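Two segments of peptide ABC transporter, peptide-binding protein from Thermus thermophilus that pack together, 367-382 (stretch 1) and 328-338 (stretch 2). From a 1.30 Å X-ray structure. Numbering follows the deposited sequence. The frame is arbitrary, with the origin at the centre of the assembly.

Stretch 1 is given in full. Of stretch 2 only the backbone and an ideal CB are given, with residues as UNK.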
ATOM      1  N   VAL A 367      -6.810 -16.931  16.439  1.00 12.04           N
ATOM      2  CA  VAL A 367      -8.151 -16.740  15.891  1.00 11.71           C
ATOM      3  C   VAL A 367      -8.704 -17.994  15.219  1.00 11.53           C
ATOM      4  O   VAL A 367      -7.963 -18.922  14.892  1.00 12.43           O
ATOM      5  CB  VAL A 367      -8.192 -15.574  14.870  1.00 10.11           C
ATOM      6  CG1 VAL A 367      -7.619 -14.316  15.500  1.00 12.36           C
ATOM      7  CG2 VAL A 367      -7.434 -15.953  13.602  1.00 11.76           C
ATOM      8  N   LYS A 368     -10.017 -18.005  15.020  1.00 11.96           N
ATOM      9  CA  LYS A 368     -10.709 -19.120  14.385  1.00 12.49           C
ATOM     10  C   LYS A 368     -10.121 -19.409  13.003  1.00 13.12           C
ATOM     11  O   LYS A 368      -9.868 -18.489  12.224  1.00 12.77           O
ATOM     12  CB  LYS A 368     -12.196 -18.781  14.263  1.00 12.56           C
ATOM     13  CG  LYS A 368     -13.055 -19.840  13.595  1.00 14.25           C
ATOM     14  CD  LYS A 368     -14.512 -19.399  13.590  1.00 15.82           C
ATOM     15  CE  LYS A 368     -15.403 -20.409  12.893  1.00 15.69           C
ATOM     16  NZ  LYS A 368     -16.826 -19.972  12.918  1.00 19.90           N
ATOM     17  N   LYS A 369      -9.907 -20.689  12.706  1.00 12.95           N
ATOM     18  CA  LYS A 369      -9.353 -21.103  11.419  1.00 13.88           C
ATOM     19  C   LYS A 369     -10.384 -21.881  10.608  1.00 13.03           C
ATOM     20  O   LYS A 369     -11.158 -22.671  11.157  1.00 15.55           O
ATOM     21  CB  LYS A 369      -8.118 -21.983  11.626  1.00 14.77           C
ATOM     22  CG  LYS A 369      -6.977 -21.314  12.376  1.00 17.08           C
ATOM     23  CD  LYS A 369      -5.811 -22.276  12.544  1.00 21.17           C
ATOM     24  CE  LYS A 369      -4.686 -21.651  13.352  1.00 22.78           C
ATOM     25  NZ  LYS A 369      -3.559 -22.602  13.552  1.00 25.64           N
ATOM     26  N   TYR A 370     -10.386 -21.661   9.298  1.00 11.20           N
ATOM     27  CA  TYR A 370     -11.314 -22.339   8.403  1.00 11.93           C
ATOM     28  C   TYR A 370     -10.559 -23.319   7.518  1.00 11.96           C
ATOM     29  O   TYR A 370      -9.995 -22.944   6.488  1.00 12.65           O
ATOM     30  CB  TYR A 370     -12.046 -21.310   7.548  1.00 11.76           C
ATOM     31  CG  TYR A 370     -12.911 -20.375   8.358  1.00 10.82           C
ATOM     32  CD1 TYR A 370     -14.267 -20.637   8.548  1.00 12.66           C
ATOM     33  CD2 TYR A 370     -12.371 -19.231   8.948  1.00 10.79           C
ATOM     34  CE1 TYR A 370     -15.065 -19.785   9.300  1.00 11.46           C
ATOM     35  CE2 TYR A 370     -13.161 -18.371   9.706  1.00 10.95           C
ATOM     36  CZ  TYR A 370     -14.507 -18.652   9.877  1.00 11.52           C
ATOM     37  OH  TYR A 370     -15.298 -17.796  10.606  1.00 12.07           O
ATOM     38  N   GLU A 371     -10.556 -24.582   7.923  1.00 12.14           N
ATOM     39  CA  GLU A 371      -9.855 -25.612   7.173  1.00 11.87           C
ATOM     40  C   GLU A 371     -10.560 -25.932   5.860  1.00 10.75           C
ATOM     41  O   GLU A 371     -11.740 -25.633   5.686  1.00 11.71           O
ATOM     42  CB  GLU A 371      -9.728 -26.890   8.016  1.00 13.71           C
ATOM     43  CG  GLU A 371     -11.002 -27.733   8.118  1.00 16.05           C
ATOM     44  CD  GLU A 371     -12.020 -27.209   9.118  1.00 17.59           C
ATOM     45  OE1 GLU A 371     -11.853 -26.085   9.636  1.00 18.22           O
ATOM     46  OE2 GLU A 371     -13.002 -27.934   9.385  1.00 19.01           O
ATOM     47  N   PHE A 372      -9.821 -26.530   4.934  1.00 11.82           N
ATOM     48  CA  PHE A 372     -10.384 -26.918   3.650  1.00 11.84           C
ATOM     49  C   PHE A 372     -11.342 -28.082   3.890  1.00 12.44           C
ATOM     50  O   PHE A 372     -10.928 -29.150   4.338  1.00 13.53           O
ATOM     51  CB  PHE A 372      -9.267 -27.345   2.699  1.00 12.24           C
ATOM     52  CG  PHE A 372      -9.759 -27.822   1.364  1.00 11.34           C
ATOM     53  CD1 PHE A 372     -10.545 -27.000   0.563  1.00 11.37           C
ATOM     54  CD2 PHE A 372      -9.439 -29.094   0.906  1.00 12.40           C
ATOM     55  CE1 PHE A 372     -11.005 -27.440  -0.675  1.00 11.77           C
ATOM     56  CE2 PHE A 372      -9.895 -29.543  -0.331  1.00 12.65           C
ATOM     57  CZ  PHE A 372     -10.679 -28.715  -1.123  1.00 13.26           C
ATOM     58  N   ASP A 373     -12.621 -27.862   3.609  1.00 12.56           N
ATOM     59  CA  ASP A 373     -13.641 -28.893   3.799  1.00 13.31           C
ATOM     60  C   ASP A 373     -14.848 -28.565   2.930  1.00 12.73           C
ATOM     61  O   ASP A 373     -15.687 -27.739   3.298  1.00 12.38           O
ATOM     62  CB  ASP A 373     -14.076 -28.948   5.264  1.00 14.63           C
ATOM     63  CG  ASP A 373     -14.969 -30.138   5.565  1.00 16.16           C
ATOM     64  OD1 ASP A 373     -15.760 -30.536   4.686  1.00 18.17           O
ATOM     65  OD2 ASP A 373     -14.886 -30.670   6.690  1.00 18.22           O
ATOM     66  N   LEU A 374     -14.938 -29.220   1.780  1.00 13.25           N
ATOM     67  CA  LEU A 374     -16.040 -28.976   0.863  1.00 13.65           C
ATOM     68  C   LEU A 374     -17.394 -29.354   1.453  1.00 13.94           C
ATOM     69  O   LEU A 374     -18.410 -28.759   1.104  1.00 14.64           O
ATOM     70  CB  LEU A 374     -15.804 -29.722  -0.452  1.00 14.32           C
ATOM     71  CG  LEU A 374     -14.569 -29.270  -1.238  1.00 14.49           C
ATOM     72  CD1 LEU A 374     -14.457 -30.077  -2.521  1.00 16.49           C
ATOM     73  CD2 LEU A 374     -14.667 -27.785  -1.555  1.00 16.09           C
ATOM     74  N   LYS A 375     -17.413 -30.337   2.346  1.00 14.71           N
ATOM     75  CA  LYS A 375     -18.667 -30.749   2.966  1.00 15.85           C
ATOM     76  C   LYS A 375     -19.244 -29.615   3.805  1.00 15.08           C
ATOM     77  O   LYS A 375     -20.447 -29.349   3.761  1.00 14.83           O
ATOM     78  CB  LYS A 375     -18.454 -31.986   3.843  1.00 18.15           C
ATOM     79  CG  LYS A 375     -18.113 -33.244   3.065  1.00 23.67           C
ATOM     80  CD  LYS A 375     -17.933 -34.441   3.989  1.00 26.96           C
ATOM     81  CE  LYS A 375     -19.203 -34.740   4.775  1.00 29.34           C
ATOM     82  NZ  LYS A 375     -20.352 -35.056   3.881  1.00 31.44           N
ATOM     83  N   LYS A 376     -18.386 -28.946   4.569  1.00 14.74           N
ATOM     84  CA  LYS A 376     -18.838 -27.834   5.399  1.00 14.85           C
ATOM     85  C   LYS A 376     -19.338 -26.692   4.522  1.00 14.16           C
ATOM     86  O   LYS A 376     -20.341 -26.054   4.833  1.00 13.68           O
ATOM     87  CB  LYS A 376     -17.711 -27.338   6.309  1.00 15.53           C
ATOM     88  CG  LYS A 376     -17.432 -28.247   7.494  1.00 17.56           C
ATOM     89  CD  LYS A 376     -16.458 -27.602   8.470  1.00 18.28           C
ATOM     90  CE  LYS A 376     -16.267 -28.466   9.706  1.00 19.61           C
ATOM     91  NZ  LYS A 376     -15.352 -27.827  10.690  1.00 20.66           N
ATOM     92  N   ALA A 377     -18.637 -26.438   3.421  1.00 13.54           N
ATOM     93  CA  ALA A 377     -19.034 -25.376   2.504  1.00 12.73           C
ATOM     94  C   ALA A 377     -20.416 -25.677   1.931  1.00 12.41           C
ATOM     95  O   ALA A 377     -21.285 -24.809   1.891  1.00 13.21           O
ATOM     96  CB  ALA A 377     -18.013 -25.241   1.375  1.00 12.88           C
ATOM     97  N   GLU A 378     -20.611 -26.919   1.495  1.00 13.10           N
ATOM     98  CA  GLU A 378     -21.881 -27.349   0.922  1.00 14.24           C
ATOM     99  C   GLU A 378     -23.044 -27.186   1.901  1.00 13.35           C
ATOM    100  O   GLU A 378     -24.126 -26.731   1.524  1.00 13.80           O
ATOM    101  CB  GLU A 378     -21.779 -28.811   0.477  1.00 16.79           C
ATOM    102  CG  GLU A 378     -23.057 -29.384  -0.117  1.00 23.50           C
ATOM    103  CD  GLU A 378     -22.891 -30.825  -0.569  1.00 27.06           C
ATOM    104  OE1 GLU A 378     -23.872 -31.409  -1.073  1.00 30.37           O
ATOM    105  OE2 GLU A 378     -21.776 -31.372  -0.421  1.00 30.37           O
ATOM    106  N   ALA A 379     -22.815 -27.559   3.157  1.00 13.50           N
ATOM    107  CA  ALA A 379     -23.845 -27.456   4.186  1.00 13.23           C
ATOM    108  C   ALA A 379     -24.254 -26.003   4.431  1.00 13.85           C
ATOM    109  O   ALA A 379     -25.438 -25.696   4.552  1.00 13.61           O
ATOM    110  CB  ALA A 379     -23.352 -28.085   5.482  1.00 14.46           C
ATOM    111  N   LEU A 380     -23.268 -25.112   4.506  1.00 13.39           N
ATOM    112  CA  LEU A 380     -23.541 -23.696   4.732  1.00 13.11           C
ATOM    113  C   LEU A 380     -24.363 -23.101   3.596  1.00 12.67           C
ATOM    114  O   LEU A 380     -25.326 -22.373   3.830  1.00 12.95           O
ATOM    115  CB  LEU A 380     -22.227 -22.922   4.873  1.00 13.44           C
ATOM    116  CG  LEU A 380     -21.513 -23.081   6.217  1.00 13.71           C
ATOM    117  CD1 LEU A 380     -20.062 -22.643   6.093  1.00 14.43           C
ATOM    118  CD2 LEU A 380     -22.241 -22.269   7.277  1.00 16.14           C
ATOM    119  N   LEU A 381     -23.983 -23.418   2.364  1.00 12.60           N
ATOM    120  CA  LEU A 381     -24.697 -22.896   1.208  1.00 12.73           C
ATOM    121  C   LEU A 381     -26.107 -23.469   1.101  1.00 12.50           C
ATOM    122  O   LEU A 381     -27.038 -22.770   0.709  1.00 12.95           O
ATOM    123  CB  LEU A 381     -23.895 -23.178  -0.065  1.00 11.40           C
ATOM    124  CG  LEU A 381     -22.555 -22.431  -0.116  1.00 12.58           C
ATOM    125  CD1 LEU A 381     -21.693 -23.001  -1.223  1.00 13.31           C
ATOM    126  CD2 LEU A 381     -22.798 -20.942  -0.323  1.00 15.43           C
ATOM    127  N   ALA A 382     -26.267 -24.739   1.461  1.00 13.58           N
ATOM    128  CA  ALA A 382     -27.579 -25.375   1.406  1.00 14.14           C
ATOM    129  C   ALA A 382     -28.527 -24.700   2.392  1.00 15.14           C
ATOM    130  O   ALA A 382     -29.713 -24.525   2.111  1.00 15.44           O
ATOM    131  CB  ALA A 382     -27.458 -26.855   1.729  1.00 14.96           C
ATOM    132  N   UNK A 328     -19.393 -16.262   3.168  1.00 10.24           N
ATOM    133  CA  UNK A 328     -17.960 -16.021   3.161  1.00  9.32           C
ATOM    134  C   UNK A 328     -17.219 -17.184   3.817  1.00  9.41           C
ATOM    135  O   UNK A 328     -16.149 -17.591   3.355  1.00  9.78           O
ATOM    136  CB  UNK A 328     -17.635 -14.708   3.876  1.00  9.32           C
ATOM    137  N   UNK A 329     -17.800 -17.736   4.878  1.00 10.00           N
ATOM    138  CA  UNK A 329     -17.204 -18.881   5.557  1.00 10.48           C
ATOM    139  C   UNK A 329     -17.229 -20.089   4.615  1.00 10.12           C
ATOM    140  O   UNK A 329     -16.267 -20.855   4.549  1.00 10.36           O
ATOM    141  CB  UNK A 329     -17.943 -19.189   6.861  1.00 10.48           C
ATOM    142  N   UNK A 330     -18.330 -20.253   3.882  1.00 10.28           N
ATOM    143  CA  UNK A 330     -18.461 -21.367   2.947  1.00 10.14           C
ATOM    144  C   UNK A 330     -17.379 -21.290   1.878  1.00 10.42           C
ATOM    145  O   UNK A 330     -16.718 -22.285   1.576  1.00 11.36           O
ATOM    146  CB  UNK A 330     -19.848 -21.370   2.301  1.00 10.14           C
ATOM    147  N   UNK A 331     -17.202 -20.109   1.299  1.00  9.79           N
ATOM    148  CA  UNK A 331     -16.190 -19.945   0.268  1.00 10.18           C
ATOM    149  C   UNK A 331     -14.803 -20.272   0.811  1.00  9.58           C
ATOM    150  O   UNK A 331     -14.035 -20.982   0.161  1.00 10.02           O
ATOM    151  CB  UNK A 331     -16.221 -18.519  -0.287  1.00 10.18           C
ATOM    152  N   UNK A 332     -14.482 -19.782   2.007  1.00  9.43           N
ATOM    153  CA  UNK A 332     -13.159 -20.047   2.564  1.00  9.49           C
ATOM    154  C   UNK A 332     -12.923 -21.539   2.799  1.00  9.84           C
ATOM    155  O   UNK A 332     -11.815 -22.035   2.582  1.00 10.10           O
ATOM    156  CB  UNK A 332     -12.982 -19.281   3.876  1.00  9.49           C
ATOM    157  N   UNK A 333     -13.956 -22.253   3.244  1.00 10.07           N
ATOM    158  CA  UNK A 333     -13.834 -23.696   3.467  1.00 10.55           C
ATOM    159  C   UNK A 333     -13.581 -24.419   2.143  1.00 10.39           C
ATOM    160  O   UNK A 333     -13.083 -25.548   2.129  1.00 11.53           O
ATOM    161  CB  UNK A 333     -15.094 -24.245   4.140  1.00 10.55           C
ATOM    162  N   UNK A 334     -13.933 -23.772   1.034  1.00  9.48           N
ATOM    163  CA  UNK A 334     -13.742 -24.362  -0.288  1.00 10.38           C
ATOM    164  C   UNK A 334     -12.408 -23.979  -0.926  1.00 10.75           C
ATOM    165  O   UNK A 334     -12.088 -24.444  -2.017  1.00 11.78           O
ATOM    166  CB  UNK A 334     -14.888 -23.941  -1.210  1.00 10.38           C
ATOM    167  N   UNK A 335     -11.642 -23.119  -0.259  1.00 10.37           N
ATOM    168  CA  UNK A 335     -10.336 -22.707  -0.769  1.00  9.99           C
ATOM    169  C   UNK A 335      -9.278 -23.557  -0.075  1.00 10.04           C
ATOM    170  O   UNK A 335      -9.080 -23.451   1.136  1.00 10.74           O
ATOM    171  CB  UNK A 335     -10.088 -21.215  -0.540  1.00  9.99           C
ATOM    172  N   UNK A 336      -8.602 -24.414  -0.834  1.00  9.71           N
ATOM    173  CA  UNK A 336      -7.583 -25.271  -0.248  1.00 10.36           C
ATOM    174  C   UNK A 336      -6.288 -24.487  -0.106  1.00  9.67           C
ATOM    175  O   UNK A 336      -5.317 -24.711  -0.831  1.00 10.42           O
ATOM    176  CB  UNK A 336      -7.368 -26.527  -1.095  1.00 10.36           C
ATOM    177  N   UNK A 337      -6.287 -23.566   0.851  1.00  9.66           N
ATOM    178  CA  UNK A 337      -5.139 -22.707   1.094  1.00 10.14           C
ATOM    179  C   UNK A 337      -3.895 -23.461   1.543  1.00 10.16           C
ATOM    180  O   UNK A 337      -2.791 -23.177   1.076  1.00 10.40           O
ATOM    181  CB  UNK A 337      -5.501 -21.657   2.146  1.00 10.14           C
ATOM    182  N   UNK A 338      -4.058 -24.421   2.446  1.00 11.10           N
ATOM    183  CA  UNK A 338      -2.901 -25.177   2.899  1.00 11.76           C
ATOM    184  C   UNK A 338      -2.316 -25.978   1.738  1.00 11.24           C
ATOM    185  O   UNK A 338      -1.099 -26.073   1.598  1.00 11.30           O
ATOM    186  CB  UNK A 338      -3.280 -26.103   4.057  1.00 11.76           C
TER

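Position 328 lies on a helix, and no atom of stretch 1 comes within 5.5 Å of its ideal CB. Stretch 1 sets no requirement; the residue is Arg-328, its guanidinium bonded elsewhere in the structure.

At 329 the CA-to-CB bond points toward stretch 1, and the ideal CB is 3.8 Å from Tyr-370 CE1 and 4.1 Å from Leu-380 CD1. A side chain with an aliphatic stem would pack against these groups, and a polar end could reach the tyrosine hydroxyl; glutamine or glutamate would suit, methionine would satisfy the packing alone, and lysine would sit badly beside Lys-368. It is Gln-329, whose NE2 donates a weak hydrogen bond to Tyr-370 OH at 3.2 Å.

Position 330 is tight. The two helices run nearly antiparallel, their axes approach to 7.8 Å, and the CA of 330 is 4.1 Å from that of Ala-377. The ideal CB lies 3.8 Å from both Leu-380 CB and Leu-381 CG and 3.7 Å from Ala-377 O, so a small residue, alanine, glycine or perhaps serine, is favoured. It is Ala-330, whose methyl fits against both leucines while its carbonyl O meets Ala-377 CB at 3.2 Å.

Position 331 points away, leaving the choice open; it is Ile-331.

At 332 the bond again points toward stretch 1, with Tyr-370 CB 4.3 Å from the ideal CB. The flank of the tyrosine invites an apolar chain such as leucine, isoleucine or methionine. Leu-332 brings CD2 to 3.6 Å from Tyr-370 CD2.

Position 333 meets a varied surface: Tyr-370, the aliphatic part of Lys-376, and the carbonyl of Glu-371, whose O is 3.9 Å from the ideal CB. A flat side chain carrying a donor would suit: histidine above all, perhaps asparagine or glutamine. His-333 answers each feature. Its ND1 donates to Glu-371 O at 2.8 Å, almost linearly, while Tyr-370 CB and Lys-376 CD cover opposite ring faces. Its backbone O accepts from Asp-373 N at 2.8 Å.

At 334 the ideal CB is 3.9 Å from Leu-374 CD2 and 4.3 Å from Ala-377 CB, an apolar surface that suits alanine or another modest aliphatic side chain. Ala-334 sets its CB 3.8 Å from Leu-374 CD2.

Position 335 points away, and stretch 1 asks little of it; it is Leu-335.

At 336 the ideal CB sits 3.6 Å from Phe-372 CD1, so a short side chain could lie on the ring, and the helix starting at 337 favours a capping residue: asparagine, aspartate, serine or threonine. Asn-336 does both, with CB over the Phe-372 face and its side chain capping a backbone N just past the stretch.

Position 337 has no near neighbour at CB, but the carbonyl of Tyr-370 offers an acceptor that would reward a long donor, arginine or lysine. Arg-337 NH1 reaches Tyr-370 O at 2.9 Å, and a water links NH1 to Tyr-370 N.

At 338 the CA-to-CB bond points toward stretch 1, but nothing lies within 5.5 Å of the ideal CB, so many side chains would do; Glu-338 makes no contact.

Stretch 2 328-338: RQAILHALNRE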
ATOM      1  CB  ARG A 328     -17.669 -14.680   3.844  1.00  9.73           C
ATOM      2  CG  ARG A 328     -18.453 -13.539   3.186  1.00 10.37           C
ATOM      3  CD  ARG A 328     -17.987 -12.164   3.623  1.00 10.61           C
ATOM      4  NE  ARG A 328     -18.214 -11.880   5.038  1.00 10.57           N
ATOM      5  CZ  ARG A 328     -19.311 -11.318   5.537  1.00 10.47           C
ATOM      6  NH1 ARG A 328     -19.402 -11.101   6.843  1.00 11.28           N
ATOM      7  NH2 ARG A 328     -20.316 -10.972   4.746  1.00 10.64           N
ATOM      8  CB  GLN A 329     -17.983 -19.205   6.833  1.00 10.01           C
ATOM      9  CG  GLN A 329     -17.995 -18.079   7.852  1.00 11.70           C
ATOM     10  CD  GLN A 329     -18.862 -18.396   9.051  1.00 12.23           C
ATOM     11  OE1 GLN A 329     -19.873 -19.083   8.929  1.00 15.10           O
ATOM     12  NE2 GLN A 329     -18.481 -17.883  10.213  1.00 12.62           N
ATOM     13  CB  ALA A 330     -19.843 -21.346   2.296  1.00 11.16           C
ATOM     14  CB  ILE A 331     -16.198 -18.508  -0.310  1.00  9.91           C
ATOM     15  CG1 ILE A 331     -17.505 -18.265  -1.076  1.00 10.43           C
ATOM     16  CG2 ILE A 331     -14.998 -18.306  -1.239  1.00 10.56           C
ATOM     17  CD1 ILE A 331     -17.698 -16.826  -1.535  1.00 12.56           C
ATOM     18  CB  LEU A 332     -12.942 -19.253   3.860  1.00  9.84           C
ATOM     19  CG  LEU A 332     -11.490 -19.216   4.365  1.00  9.09           C
ATOM     20  CD1 LEU A 332     -10.561 -18.738   3.251  1.00 10.84           C
ATOM     21  CD2 LEU A 332     -11.384 -18.305   5.580  1.00 10.36           C
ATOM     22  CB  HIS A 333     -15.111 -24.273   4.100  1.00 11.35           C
ATOM     23  CG  HIS A 333     -15.174 -24.141   5.591  1.00 11.41           C
ATOM     24  ND1 HIS A 333     -14.189 -24.620   6.427  1.00 12.40           N
ATOM     25  CD2 HIS A 333     -16.138 -23.636   6.398  1.00 11.82           C
ATOM     26  CE1 HIS A 333     -14.544 -24.416   7.686  1.00 12.28           C
ATOM     27  NE2 HIS A 333     -15.723 -23.822   7.693  1.00 12.89           N
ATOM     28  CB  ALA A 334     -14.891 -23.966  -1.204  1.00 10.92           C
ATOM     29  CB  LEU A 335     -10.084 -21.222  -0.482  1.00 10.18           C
ATOM     30  CG  LEU A 335     -11.127 -20.232  -1.011  1.00  9.80           C
ATOM     31  CD1 LEU A 335     -10.609 -18.812  -0.830  1.00 11.01           C
ATOM     32  CD2 LEU A 335     -11.416 -20.499  -2.483  1.00 10.59           C
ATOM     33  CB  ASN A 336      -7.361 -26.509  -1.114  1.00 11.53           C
ATOM     34  CG  ASN A 336      -6.478 -27.528  -0.438  1.00 11.64           C
ATOM     35  OD1 ASN A 336      -6.030 -27.325   0.692  1.00 12.03           O
ATOM     36  ND2 ASN A 336      -6.223 -28.637  -1.123  1.00 13.68           N
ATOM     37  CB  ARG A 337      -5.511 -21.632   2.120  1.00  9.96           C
ATOM     38  CG  ARG A 337      -6.635 -20.716   1.649  1.00  9.91           C
ATOM     39  CD  ARG A 337      -7.043 -19.743   2.736  1.00 10.12           C
ATOM     40  NE  ARG A 337      -7.622 -20.440   3.879  1.00  9.58           N
ATOM     41  CZ  ARG A 337      -7.681 -19.942   5.109  1.00  9.46           C
ATOM     42  NH1 ARG A 337      -8.224 -20.652   6.086  1.00 10.02           N
ATOM     43  NH2 ARG A 337      -7.190 -18.737   5.369  1.00  9.68           N
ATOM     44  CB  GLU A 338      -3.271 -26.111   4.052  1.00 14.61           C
ATOM     45  CG  GLU A 338      -2.082 -26.896   4.596  1.00 17.70           C
ATOM     46  CD  GLU A 338      -0.985 -26.008   5.167  1.00 19.26           C
ATOM     47  OE1 GLU A 338       0.165 -26.484   5.273  1.00 21.82           O
ATOM     48  OE2 GLU A 338      -1.265 -24.844   5.525  1.00 18.52           O
TER
HETATM   49  O   HOH W   1      -9.099 -22.951   3.821  1.00 11.72           O
HETATM   50  O   HOH W   2      -8.810 -19.261   8.503  1.00 11.54           O
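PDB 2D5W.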